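Enolase from the environmental genome shotgun sequencing of the Sargasso Sea (PDB 2QGY) is a magnesium-binding member of the enolase superfamily, of the mandelate racemase/muconate lactonizing type, that probably abstracts a proton next to a substrate carboxylate. Local coordinates at the interface of chains A and B. Numbering follows the deposited sequence. Chains: chain A/B, Enolase from the environmental genome shotgun sequencing of the Sargasso Sea.

The interface of chains A and B. Residues chain A 66, 96-98, 101; chain B 59, 99-100.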
# COMPACT_ATOMS: atom_id res chain seq x y z
N ILE A 66 8.64 2.17 10.47
CA ILE A 66 8.74 0.91 9.74
C ILE A 66 10.18 0.59 9.34
O ILE A 66 10.65 -0.52 9.57
CB ILE A 66 7.78 0.88 8.52
CG1 ILE A 66 6.33 0.88 9.00
CG2 ILE A 66 8.05 -0.37 7.65
CD1 ILE A 66 5.35 1.16 7.82
N HIS A 96 1.55 -8.50 1.81
CA HIS A 96 0.96 -7.24 2.24
C HIS A 96 1.87 -6.10 1.80
O HIS A 96 2.98 -5.97 2.31
CB HIS A 96 0.83 -7.22 3.75
CG HIS A 96 -0.12 -8.24 4.30
ND1 HIS A 96 0.30 -9.33 5.02
CD2 HIS A 96 -1.48 -8.31 4.25
CE1 HIS A 96 -0.76 -10.05 5.38
NE2 HIS A 96 -1.84 -9.45 4.94
N ARG A 97 1.43 -5.31 0.84
CA ARG A 97 2.34 -4.34 0.23
C ARG A 97 1.96 -2.91 0.58
O ARG A 97 1.73 -2.59 1.75
CB ARG A 97 2.44 -4.56 -1.29
CG ARG A 97 3.06 -5.88 -1.69
CD ARG A 97 3.21 -6.00 -3.22
NE ARG A 97 1.91 -6.15 -3.89
CZ ARG A 97 1.34 -7.32 -4.19
NH1 ARG A 97 0.15 -7.34 -4.78
NH2 ARG A 97 1.94 -8.48 -3.92
N GLY A 98 1.90 -2.04 -0.42
CA GLY A 98 1.40 -0.67 -0.22
C GLY A 98 2.57 0.27 -0.30
O GLY A 98 3.71 -0.14 -0.06
N PHE A 101 4.99 0.87 2.89
CA PHE A 101 5.91 -0.21 3.19
C PHE A 101 7.01 -0.29 2.12
O PHE A 101 8.20 -0.46 2.44
CB PHE A 101 5.15 -1.54 3.29
CG PHE A 101 6.03 -2.72 3.57
CD1 PHE A 101 6.55 -2.94 4.87
CD2 PHE A 101 6.31 -3.64 2.57
CE1 PHE A 101 7.36 -4.04 5.12
CE2 PHE A 101 7.10 -4.74 2.85
CZ PHE A 101 7.62 -4.93 4.12
N ARG B 59 4.82 -3.51 11.27
CA ARG B 59 4.28 -2.23 10.87
C ARG B 59 3.25 -1.70 11.86
O ARG B 59 2.66 -0.63 11.65
CB ARG B 59 3.67 -2.42 9.47
CG ARG B 59 4.74 -2.77 8.45
CD ARG B 59 4.28 -3.91 7.54
NE ARG B 59 3.43 -3.42 6.46
CZ ARG B 59 3.24 -4.07 5.31
NH1 ARG B 59 3.80 -5.26 5.08
NH2 ARG B 59 2.48 -3.52 4.38
N LEU B 99 -1.82 -0.73 2.25
CA LEU B 99 -2.54 -1.37 3.36
C LEU B 99 -2.30 -0.73 4.70
O LEU B 99 -3.24 -0.65 5.51
CB LEU B 99 -2.20 -2.86 3.49
CG LEU B 99 -2.73 -3.85 2.48
CD1 LEU B 99 -2.51 -5.27 3.08
CD2 LEU B 99 -4.24 -3.61 2.19
N ASP B 100 -1.07 -0.30 4.95
CA ASP B 100 -0.79 0.35 6.23
C ASP B 100 -1.63 1.61 6.44
O ASP B 100 -2.22 1.82 7.51
CB ASP B 100 0.71 0.62 6.39
CG ASP B 100 1.54 -0.62 6.13
OD1 ASP B 100 1.94 -1.24 7.14
OD2 ASP B 100 1.78 -0.98 4.95
O HOH W 1 2.12 0.20 2.83
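B:Arg59 lays its guanidinium flat over one face of the A:Phe101 ring, the two planes 9° apart and the two side chains crossing at about a right angle. From CB, the chain turns to CG, which rests on A:Ile66, 4.0 Å from CG1 and about as far from CD1. CD then passes over the ring's rim, 3.6 Å from A:Phe101 CD1. NE and CZ lie above the same CD1 corner, and NH1 ends over the middle of the ring, 3.6 Å from its centroid, in a cation-pi contact. Bends at chi2 (136°) and chi3 (82°) bring the guanidinium onto this face. NH1 also donates to the backbone carbonyl A:His96 O at 3.0 Å, in the guanidinium plane but well above the carbonyl plane; a weaker bond from NH2 reaches the same oxygen. Within chain B, B:Asp100 pairs with the NE-NH2 edge of the guanidinium: NE meets OD1 and NH2 meets OD2, each at 2.7 Å and on the syn side of the carboxylate. This salt bridge probably fixes the rotation of the guanidinium and balances part of its charge, while its flat face stays turned to the ring. A water links B:Asp100 OD2 to A:Arg97 O and to A:Phe101 N near the start of its helix. Nearby, B:Leu99 CD1 meets the edge of the A:His96 imidazole in its plane, 3.4 Å from CD2. The patch joins helices 60-74 and 99-120 of chain A and the loop before the latter to the start of helix 99-120 and the residue preceding helix 60-74 in chain B. It recurs with the chains exchanged across the two-fold axis of what may be the biological dimer.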